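Local structure of sensor protein (2OOL) at residues A101-V109 / R116-R124; A169-F179 / V306-I317. The protein senses light through a bound biliverdin in this chromophore-binding domain and, as a whole protein, probably acts as a histidine kinase. All blocks are in the same frame, centred on the assembly; numbering follows the deposited sequence. Where two conformers were deposited one is given.

Interaction 1 of 2, residues A101-V109 / R116-R124; sequences AINPIRLDV and RAFNGILHR
Asn103 lays its carboxamide alongside the backbone of Leu122 and bonds to it twice. Asn103 OD1 accepts from Leu122 N at 2.9 Å, with the donor tilted 28° from the carbonyl plane. Asn103 ND2 donates to Leu122 O at 2.8 Å, close to the amide plane. The two bonds fix the rotation of the amide and continue the pairing ahead of the start of strand 105-111. A cis peptide bond joins Asn103 to Pro104, whose ring lies beside the Asn119 side chain, both pointing the same way. Pro104 CB also touches Ile121 CD1.

From Ile105 on, the pairing is regular and antiparallel. Ile105 with Gly120, Leu107 with Phe118 and Val109 with Arg116 are the hydrogen-bonded pairs, each with two backbone bonds.

Ile105, Leu107, Val109 and Phe118 share one face of the sheet. Gly120 has no side chain there, and Leu107 CD1 lies over its CA at 4.1 Å. The methyls Ile105 CD1 and Leu122 CD2 meet, but their closeness is doubtful because Ile105 has a second conformer. Val109 CG2, anti to its carbonyl carbon, comes obliquely to the Phe118 ring and meets CE2 at 3.5 Å. Helix 84-94 covers Ile105 and Leu122 through Ala93.

On the other face Arg106 forms a salt bridge with Asp108 within its own strand. Its CG is anti to the backbone N (chi1 -178°) and the chain bends at chi2. Arg106 NE meets Asp108 OD1 on the syn side at 2.9 Å, within the guanidinium plane. Ala117 CB packs against Asp108 OD1 at 3.2 Å.

The arrangement is an antiparallel beta hairpin at one edge of the sheet of the PAS domain, the N-terminal domain of this phytochrome fragment.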
loop_
_atom_site.group_PDB
_atom_site.type_symbol
_atom_site.label_atom_id
_atom_site.label_comp_id
_atom_site.label_asym_id
_atom_site.label_seq_id
_atom_site.Cartn_x
_atom_site.Cartn_y
_atom_site.Cartn_z
ATOM N N ALA A 101 -14.874 2.470 -4.200
ATOM C CA ALA A 101 -13.883 1.392 -4.267
ATOM C C ALA A 101 -13.571 0.931 -5.705
ATOM O O ALA A 101 -12.502 0.359 -5.950
ATOM C CB ALA A 101 -14.363 0.222 -3.452
ATOM N N ILE A 102 -14.462 1.226 -6.642
ATOM C CA ILE A 102 -14.485 0.574 -7.943
ATOM C C ILE A 102 -13.299 0.907 -8.863
ATOM O O ILE A 102 -12.790 0.009 -9.531
ATOM C CB ILE A 102 -15.846 0.868 -8.708
ATOM C CG1 ILE A 102 -15.820 2.230 -9.475
ATOM C CG2 ILE A 102 -17.054 0.740 -7.756
ATOM C CD1 ILE A 102 -16.951 3.257 -9.144
ATOM N N ASN A 103 -12.864 2.175 -8.912
ATOM C CA ASN A 103 -11.878 2.596 -9.904
ATOM C C ASN A 103 -10.483 2.073 -9.477
ATOM O O ASN A 103 -10.151 2.094 -8.274
ATOM C CB ASN A 103 -11.808 4.117 -10.041
ATOM C CG ASN A 103 -12.890 4.709 -10.961
ATOM O OD1 ASN A 103 -13.429 4.046 -11.850
ATOM N ND2 ASN A 103 -13.203 5.992 -10.741
ATOM N N PRO A 104 -9.668 1.616 -10.443
ATOM C CA PRO A 104 -9.923 1.409 -11.854
ATOM C C PRO A 104 -10.564 0.034 -12.090
ATOM O O PRO A 104 -10.366 -0.884 -11.284
ATOM C CB PRO A 104 -8.517 1.479 -12.448
ATOM C CG PRO A 104 -7.674 0.865 -11.442
ATOM C CD PRO A 104 -8.262 1.268 -10.113
ATOM N N ILE A 105 -11.281 -0.083 -13.203
ATOM C CA ILE A 105 -11.933 -1.298 -13.620
ATOM C C ILE A 105 -11.220 -1.776 -14.871
ATOM O O ILE A 105 -10.990 -0.976 -15.757
ATOM C CB ILE A 105 -13.418 -0.992 -13.962
ATOM C CG1 ILE A 105 -14.105 -0.294 -12.782
ATOM C CG2 ILE A 105 -14.170 -2.261 -14.339
ATOM C CD1 ILE A 105 -14.975 0.871 -13.198
ATOM N N ARG A 106 -10.871 -3.058 -14.971
ATOM C CA ARG A 106 -10.217 -3.533 -16.192
ATOM C C ARG A 106 -11.255 -3.643 -17.267
ATOM O O ARG A 106 -12.271 -4.263 -17.067
ATOM C CB ARG A 106 -9.526 -4.884 -16.005
ATOM C CG ARG A 106 -8.777 -5.374 -17.309
ATOM C CD ARG A 106 -8.985 -6.840 -17.633
ATOM N NE ARG A 106 -8.131 -7.160 -18.767
ATOM C CZ ARG A 106 -7.118 -8.027 -18.752
ATOM N NH1 ARG A 106 -6.783 -8.786 -17.676
ATOM N NH2 ARG A 106 -6.422 -8.128 -19.871
ATOM N N LEU A 107 -10.998 -3.018 -18.404
ATOM C CA LEU A 107 -11.851 -3.106 -19.559
ATOM C C LEU A 107 -11.007 -3.480 -20.778
ATOM O O LEU A 107 -9.920 -2.901 -21.003
ATOM C CB LEU A 107 -12.545 -1.773 -19.794
ATOM C CG LEU A 107 -13.557 -1.300 -18.710
ATOM C CD1 LEU A 107 -14.132 0.004 -19.027
ATOM C CD2 LEU A 107 -14.669 -2.297 -18.496
ATOM N N ASP A 108 -11.508 -4.460 -21.535
ATOM C CA ASP A 108 -10.942 -4.924 -22.779
ATOM C C ASP A 108 -11.850 -4.471 -23.915
ATOM O O ASP A 108 -13.036 -4.827 -23.930
ATOM C CB ASP A 108 -10.820 -6.470 -22.751
ATOM C CG ASP A 108 -9.756 -6.967 -21.717
ATOM O OD1 ASP A 108 -8.819 -6.233 -21.427
ATOM O OD2 ASP A 108 -9.845 -8.082 -21.177
ATOM N N VAL A 109 -11.292 -3.688 -24.839
ATOM C CA VAL A 109 -11.974 -3.146 -26.011
ATOM C C VAL A 109 -11.665 -4.055 -27.202
ATOM O O VAL A 109 -10.501 -4.426 -27.399
ATOM C CB VAL A 109 -11.445 -1.734 -26.320
ATOM C CG1 VAL A 109 -12.024 -1.133 -27.577
ATOM C CG2 VAL A 109 -11.654 -0.812 -25.117
ATOM N N ARG A 116 -7.627 -4.865 -26.887
ATOM C CA ARG A 116 -6.803 -3.959 -26.105
ATOM C C ARG A 116 -7.320 -3.785 -24.704
ATOM O O ARG A 116 -8.500 -3.467 -24.504
ATOM C CB ARG A 116 -6.814 -2.568 -26.721
ATOM C CG ARG A 116 -6.162 -2.480 -28.088
ATOM C CD ARG A 116 -4.700 -2.100 -27.937
ATOM N NE ARG A 116 -4.512 -0.813 -27.265
ATOM C CZ ARG A 116 -4.588 0.375 -27.863
ATOM N NH1 ARG A 116 -4.850 0.473 -29.170
ATOM N NH2 ARG A 116 -4.377 1.482 -27.141
ATOM N N ALA A 117 -6.388 -3.851 -23.740
ATOM C CA ALA A 117 -6.671 -3.792 -22.314
ATOM C C ALA A 117 -6.321 -2.393 -21.712
ATOM O O ALA A 117 -5.247 -1.815 -21.968
ATOM C CB ALA A 117 -5.862 -4.935 -21.543
ATOM N N PHE A 118 -7.232 -1.913 -20.880
ATOM C CA PHE A 118 -7.225 -0.579 -20.304
ATOM C C PHE A 118 -7.656 -0.583 -18.852
ATOM O O PHE A 118 -8.269 -1.500 -18.368
ATOM C CB PHE A 118 -8.211 0.337 -21.011
ATOM C CG PHE A 118 -7.899 0.606 -22.455
ATOM C CD1 PHE A 118 -6.972 1.583 -22.815
ATOM C CD2 PHE A 118 -8.571 -0.077 -23.459
ATOM C CE1 PHE A 118 -6.660 1.819 -24.138
ATOM C CE2 PHE A 118 -8.301 0.168 -24.780
ATOM C CZ PHE A 118 -7.349 1.109 -25.139
ATOM N N ASN A 119 -7.294 0.506 -18.166
ATOM C CA ASN A 119 -7.817 0.857 -16.864
ATOM C C ASN A 119 -8.989 1.749 -17.171
ATOM O O ASN A 119 -8.819 2.830 -17.759
ATOM C CB ASN A 119 -6.809 1.697 -16.027
ATOM C CG ASN A 119 -5.994 0.892 -15.073
ATOM O OD1 ASN A 119 -5.097 1.458 -14.406
ATOM N ND2 ASN A 119 -6.291 -0.384 -14.936
ATOM N N GLY A 120 -10.166 1.334 -16.720
ATOM C CA GLY A 120 -11.375 2.133 -16.885
ATOM C C GLY A 120 -11.659 2.981 -15.651
ATOM O O GLY A 120 -11.753 2.461 -14.509
ATOM N N ILE A 121 -11.801 4.292 -15.875
ATOM C CA ILE A 121 -11.961 5.258 -14.789
ATOM C C ILE A 121 -13.324 5.911 -15.009
ATOM O O ILE A 121 -13.517 6.643 -15.954
ATOM C CB ILE A 121 -10.867 6.367 -14.798
ATOM C CG1 ILE A 121 -9.474 5.783 -15.036
ATOM C CG2 ILE A 121 -10.958 7.263 -13.513
ATOM C CD1 ILE A 121 -8.919 5.110 -13.891
ATOM N N LEU A 122 -14.231 5.617 -14.106
ATOM C CA LEU A 122 -15.628 5.934 -14.186
ATOM C C LEU A 122 -15.984 7.055 -13.195
ATOM O O LEU A 122 -15.497 7.065 -12.039
ATOM C CB LEU A 122 -16.359 4.669 -13.754
ATOM C CG LEU A 122 -17.661 4.219 -14.341
ATOM C CD1 LEU A 122 -17.825 4.537 -15.837
ATOM C CD2 LEU A 122 -17.679 2.690 -14.028
ATOM N N HIS A 123 -16.806 8.000 -13.626
ATOM C CA HIS A 123 -17.383 8.961 -12.702
ATOM C C HIS A 123 -18.699 9.583 -13.170
ATOM O O HIS A 123 -19.021 9.587 -14.354
ATOM C CB HIS A 123 -16.359 10.028 -12.275
ATOM C CG HIS A 123 -16.275 11.202 -13.185
ATOM N ND1 HIS A 123 -15.311 11.308 -14.166
ATOM C CD2 HIS A 123 -16.964 12.374 -13.196
ATOM C CE1 HIS A 123 -15.432 12.486 -14.767
ATOM N NE2 HIS A 123 -16.434 13.152 -14.200
ATOM N N ARG A 124 -19.440 10.078 -12.187
ATOM C CA ARG A 124 -20.762 10.707 -12.359
ATOM C C ARG A 124 -20.687 12.174 -11.952
ATOM O O ARG A 124 -20.260 12.446 -10.859
ATOM C CB ARG A 124 -21.718 10.073 -11.388
ATOM C CG ARG A 124 -22.445 8.867 -11.893
ATOM C CD ARG A 124 -23.599 8.558 -10.912
ATOM N NE ARG A 124 -24.199 7.251 -11.154
ATOM C CZ ARG A 124 -23.591 6.078 -10.964
ATOM N NH1 ARG A 124 -22.339 6.006 -10.500
ATOM N NH2 ARG A 124 -24.257 4.958 -11.249
#

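Interaction 2 of 2, residues A169-F179 / V306-I317; sequences AASEVRRITGF and VSYEVRQACELI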
loop_
_atom_site.group_PDB
_atom_site.type_symbol
_atom_site.label_atom_id
_atom_site.label_comp_id
_atom_site.label_asym_id
_atom_site.label_seq_id
_atom_site.Cartn_x
_atom_site.Cartn_y
_atom_site.Cartn_z
ATOM N N ALA A 169 7.570 12.480 2.681
ATOM C CA ALA A 169 6.522 12.372 1.647
ATOM C C ALA A 169 7.124 12.431 0.256
ATOM O O ALA A 169 6.817 11.579 -0.561
ATOM C CB ALA A 169 5.470 13.447 1.820
ATOM N N ALA A 170 7.999 13.406 -0.001
ATOM C CA ALA A 170 8.544 13.667 -1.353
ATOM C C ALA A 170 9.400 12.527 -1.833
ATOM O O ALA A 170 9.302 12.108 -2.988
ATOM C CB ALA A 170 9.350 14.985 -1.404
ATOM N N SER A 171 10.262 12.040 -0.944
ATOM C CA SER A 171 11.149 10.937 -1.286
ATOM C C SER A 171 10.403 9.625 -1.567
ATOM O O SER A 171 10.722 8.915 -2.508
ATOM C CB SER A 171 12.227 10.747 -0.185
ATOM O OG SER A 171 11.598 10.422 1.042
ATOM N N GLU A 172 9.381 9.300 -0.797
ATOM C CA GLU A 172 8.584 8.109 -1.144
ATOM C C GLU A 172 7.835 8.275 -2.468
ATOM O O GLU A 172 7.758 7.355 -3.272
ATOM C CB GLU A 172 7.592 7.754 -0.041
ATOM C CG GLU A 172 6.587 6.593 -0.443
ATOM C CD GLU A 172 7.232 5.200 -0.409
ATOM O OE1 GLU A 172 8.393 5.078 0.003
ATOM O OE2 GLU A 172 6.564 4.209 -0.763
ATOM N N VAL A 173 7.281 9.448 -2.700
ATOM C CA VAL A 173 6.632 9.734 -3.975
ATOM C C VAL A 173 7.621 9.584 -5.135
ATOM O O VAL A 173 7.263 9.060 -6.189
ATOM C CB VAL A 173 5.913 11.121 -3.969
ATOM C CG1 VAL A 173 5.579 11.601 -5.372
ATOM C CG2 VAL A 173 4.601 11.063 -3.167
ATOM N N ARG A 174 8.874 9.999 -4.947
ATOM C CA ARG A 174 9.857 9.848 -6.007
ATOM C C ARG A 174 10.175 8.367 -6.236
ATOM O O ARG A 174 10.279 7.924 -7.376
ATOM C CB ARG A 174 11.154 10.620 -5.719
ATOM C CG ARG A 174 12.020 10.713 -6.942
ATOM C CD ARG A 174 13.242 11.647 -6.781
ATOM N NE ARG A 174 14.247 11.189 -5.816
ATOM C CZ ARG A 174 15.255 10.352 -6.079
ATOM N NH1 ARG A 174 15.418 9.818 -7.284
ATOM N NH2 ARG A 174 16.115 10.050 -5.118
ATOM N N ARG A 175 10.300 7.622 -5.142
ATOM C CA ARG A 175 10.476 6.165 -5.183
ATOM C C ARG A 175 9.472 5.433 -6.080
ATOM O O ARG A 175 9.850 4.557 -6.853
ATOM C CB ARG A 175 10.325 5.590 -3.775
ATOM C CG ARG A 175 11.154 4.343 -3.493
ATOM C CD ARG A 175 11.118 4.023 -1.997
ATOM N NE ARG A 175 12.136 4.770 -1.247
ATOM C CZ ARG A 175 11.929 5.685 -0.289
ATOM N NH1 ARG A 175 10.717 6.011 0.128
ATOM N NH2 ARG A 175 12.991 6.252 0.300
ATOM N N ILE A 176 8.204 5.806 -5.995
ATOM C CA ILE A 176 7.152 5.017 -6.623
ATOM C C ILE A 176 6.685 5.595 -7.944
ATOM O O ILE A 176 5.993 4.908 -8.675
ATOM C CB ILE A 176 5.965 4.794 -5.658
ATOM C CG1 ILE A 176 5.251 6.114 -5.352
ATOM C CG2 ILE A 176 6.468 4.130 -4.330
ATOM C CD1 ILE A 176 4.029 5.962 -4.427
ATOM N N THR A 177 7.065 6.831 -8.257
ATOM C CA THR A 177 6.712 7.467 -9.525
ATOM C C THR A 177 7.850 7.407 -10.532
ATOM O O THR A 177 7.626 7.431 -11.735
ATOM C CB THR A 177 6.258 8.962 -9.347
ATOM O OG1 THR A 177 7.289 9.775 -8.783
ATOM C CG2 THR A 177 5.015 9.084 -8.475
ATOM N N GLY A 178 9.081 7.373 -10.037
ATOM C CA GLY A 178 10.252 7.521 -10.879
ATOM C C GLY A 178 10.496 8.901 -11.460
ATOM O O GLY A 178 11.359 9.061 -12.308
ATOM N N PHE A 179 9.748 9.909 -11.022
ATOM C CA PHE A 179 9.879 11.245 -11.613
ATOM C C PHE A 179 11.200 11.838 -11.105
ATOM O O PHE A 179 11.658 11.536 -10.000
ATOM C CB PHE A 179 8.679 12.149 -11.269
ATOM C CG PHE A 179 7.555 12.142 -12.299
ATOM C CD1 PHE A 179 7.088 10.955 -12.884
ATOM C CD2 PHE A 179 6.943 13.324 -12.650
ATOM C CE1 PHE A 179 6.052 10.973 -13.784
ATOM C CE2 PHE A 179 5.892 13.364 -13.543
ATOM C CZ PHE A 179 5.442 12.183 -14.121
ATOM N N VAL A 306 2.127 7.801 -15.180
ATOM C CA VAL A 306 2.044 7.155 -13.894
ATOM C C VAL A 306 0.649 6.541 -13.795
ATOM O O VAL A 306 -0.367 7.230 -14.049
ATOM C CB VAL A 306 2.298 8.196 -12.712
ATOM C CG1 VAL A 306 2.236 7.516 -11.343
ATOM C CG2 VAL A 306 3.636 8.864 -12.882
ATOM N N SER A 307 0.574 5.240 -13.508
ATOM C CA SER A 307 -0.745 4.527 -13.563
ATOM C C SER A 307 -1.729 5.012 -12.508
ATOM O O SER A 307 -1.347 5.618 -11.538
ATOM C CB SER A 307 -0.567 3.022 -13.388
ATOM O OG SER A 307 -0.349 2.711 -12.015
ATOM N N TYR A 308 -3.016 4.730 -12.671
ATOM C CA TYR A 308 -3.995 5.225 -11.737
ATOM C C TYR A 308 -3.690 4.786 -10.294
ATOM O O TYR A 308 -3.863 5.572 -9.339
ATOM C CB TYR A 308 -5.354 4.710 -12.118
ATOM C CG TYR A 308 -6.496 5.401 -11.440
ATOM C CD1 TYR A 308 -6.950 6.621 -11.898
ATOM C CD2 TYR A 308 -7.132 4.824 -10.364
ATOM C CE1 TYR A 308 -8.022 7.248 -11.295
ATOM C CE2 TYR A 308 -8.209 5.440 -9.759
ATOM C CZ TYR A 308 -8.635 6.650 -10.217
ATOM O OH TYR A 308 -9.714 7.279 -9.622
ATOM N N GLU A 309 -3.290 3.517 -10.142
ATOM C CA GLU A 309 -3.050 2.930 -8.848
ATOM C C GLU A 309 -1.823 3.577 -8.169
ATOM O O GLU A 309 -1.841 3.777 -6.958
ATOM C CB GLU A 309 -2.826 1.395 -8.948
ATOM C CG GLU A 309 -4.032 0.561 -9.448
ATOM C CD GLU A 309 -4.008 0.294 -10.955
ATOM O OE1 GLU A 309 -3.524 1.171 -11.716
ATOM O OE2 GLU A 309 -4.462 -0.808 -11.372
ATOM N N VAL A 310 -0.790 3.921 -8.938
ATOM C CA VAL A 310 0.332 4.662 -8.384
ATOM C C VAL A 310 -0.073 6.062 -7.913
ATOM O O VAL A 310 0.399 6.527 -6.860
ATOM C CB VAL A 310 1.547 4.696 -9.314
ATOM C CG1 VAL A 310 2.657 5.614 -8.724
ATOM C CG2 VAL A 310 2.117 3.253 -9.489
ATOM N N ARG A 311 -0.971 6.708 -8.651
ATOM C CA ARG A 311 -1.529 8.005 -8.274
ATOM C C ARG A 311 -2.362 7.897 -7.027
ATOM O O ARG A 311 -2.273 8.787 -6.176
ATOM C CB ARG A 311 -2.287 8.681 -9.452
ATOM C CG ARG A 311 -1.354 8.836 -10.674
ATOM C CD ARG A 311 -1.740 9.794 -11.783
ATOM N NE ARG A 311 -3.130 9.820 -12.206
ATOM C CZ ARG A 311 -3.669 9.029 -13.145
ATOM N NH1 ARG A 311 -2.973 8.048 -13.724
ATOM N NH2 ARG A 311 -4.926 9.197 -13.490
ATOM N N GLN A 312 -3.136 6.820 -6.863
ATOM C CA GLN A 312 -3.880 6.605 -5.631
ATOM C C GLN A 312 -2.926 6.430 -4.418
ATOM O O GLN A 312 -3.299 6.773 -3.279
ATOM C CB GLN A 312 -4.787 5.393 -5.707
ATOM C CG GLN A 312 -5.983 5.505 -6.647
ATOM C CD GLN A 312 -6.794 4.218 -6.665
ATOM O OE1 GLN A 312 -6.278 3.123 -7.003
ATOM N NE2 GLN A 312 -8.044 4.326 -6.266
ATOM N N ALA A 313 -1.739 5.866 -4.666
ATOM C CA ALA A 313 -0.737 5.688 -3.608
ATOM C C ALA A 313 -0.164 7.042 -3.174
ATOM O O ALA A 313 -0.109 7.318 -2.006
ATOM C CB ALA A 313 0.373 4.743 -4.044
ATOM N N CYS A 314 0.239 7.872 -4.129
ATOM C CA CYS A 314 0.629 9.250 -3.876
ATOM C C CYS A 314 -0.409 10.045 -3.084
ATOM O O CYS A 314 -0.039 10.881 -2.257
ATOM C CB CYS A 314 0.954 9.977 -5.198
ATOM S SG CYS A 314 2.324 9.194 -6.205
ATOM N N GLU A 315 -1.690 9.815 -3.349
ATOM C CA GLU A 315 -2.763 10.552 -2.714
ATOM C C GLU A 315 -2.870 10.142 -1.251
ATOM O O GLU A 315 -3.058 10.985 -0.380
ATOM C CB GLU A 315 -4.099 10.331 -3.424
ATOM C CG GLU A 315 -5.204 11.194 -2.853
ATOM C CD GLU A 315 -6.584 10.903 -3.478
ATOM O OE1 GLU A 315 -6.753 9.879 -4.159
ATOM O OE2 GLU A 315 -7.513 11.701 -3.261
ATOM N N LEU A 316 -2.759 8.830 -1.025
ATOM C CA LEU A 316 -2.679 8.268 0.321
ATOM C C LEU A 316 -1.552 8.903 1.129
ATOM O O LEU A 316 -1.759 9.330 2.283
ATOM C CB LEU A 316 -2.475 6.762 0.267
ATOM C CG LEU A 316 -2.354 5.998 1.580
ATOM C CD1 LEU A 316 -3.549 6.213 2.521
ATOM C CD2 LEU A 316 -2.146 4.503 1.267
ATOM N N ILE A 317 -0.363 8.934 0.532
ATOM C CA ILE A 317 0.807 9.557 1.162
ATOM C C ILE A 317 0.527 11.020 1.546
ATOM O O ILE A 317 0.871 11.476 2.658
ATOM C CB ILE A 317 2.046 9.398 0.267
ATOM C CG1 ILE A 317 2.583 7.958 0.396
ATOM C CG2 ILE A 317 3.199 10.375 0.644
ATOM C CD1 ILE A 317 3.416 7.518 -0.761
#
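Ile176 and Ile317 reach toward each other tip to tip, with their CD1 atoms 4.0 Å apart. Each is a knob in a hole of the opposite helix. Ile176 sits among Val310, Ala313, Cys314 and Ile317. Ile317 sits among Ala169, Glu172, Val173 and Ile176. The helices run antiparallel at 173°, with axes 10.2 Å apart.

Other apolar contacts extend this core. The Ile317 and Glu172 side chains cross at about a right angle, with Ile317 CD1 3.3 Å from Glu172 CG. Thr177 turns its methyl to the sulfur: CG2 lies 3.5 Å from Cys314 SG. Beyond the first helix, Phe179 CE1 meets Val306 CG2 at 3.3 Å, obliquely to the ring.

Several polar groups bond within their own segments, and some also reach outside. Thr177 OG1 lies between the backbone N and the carbonyl carbon (chi1 61°) and gives a bond to Val173 O at 2.7 Å. Thr177 N reaches the same oxygen from the opposite face of its plane. Glu172 pairs with Arg175 and also bonds to Ser148. Ser307 caps the second helix through a weak bond from Val310 N. Arg311 NH1 binds Val306 O at 2.8 Å, in the carbonyl plane, and Arg311 also pairs with Glu134 of the PAS domain.

The contact therefore joins two helices of the GAF domain by side-chain packing, while hydrogen bonds within the segments shape their ends.

How the interactions relate
From the N terminus, the chain first meets interaction 1. It closes a short hairpin loop of six residues between 101-109 and 116-124, in the PAS domain. Interaction 2 follows in series. It closes a much longer loop of 126 residues, which holds all six strands of the GAF sheet and also strand 241-244, which joins the PAS sheet, and brings helix 308-332 back beside helix 162-177. The loops neither nest nor cross. The two contacts nevertheless touch, with centres about 20 Å apart. Ile121 CD1 packs on Tyr308 CD1 at 3.2 Å, and Pro104 and Asn119 pack on Glu309. The start of helix 308-332 thus lies against the PAS hairpin and links the two domains.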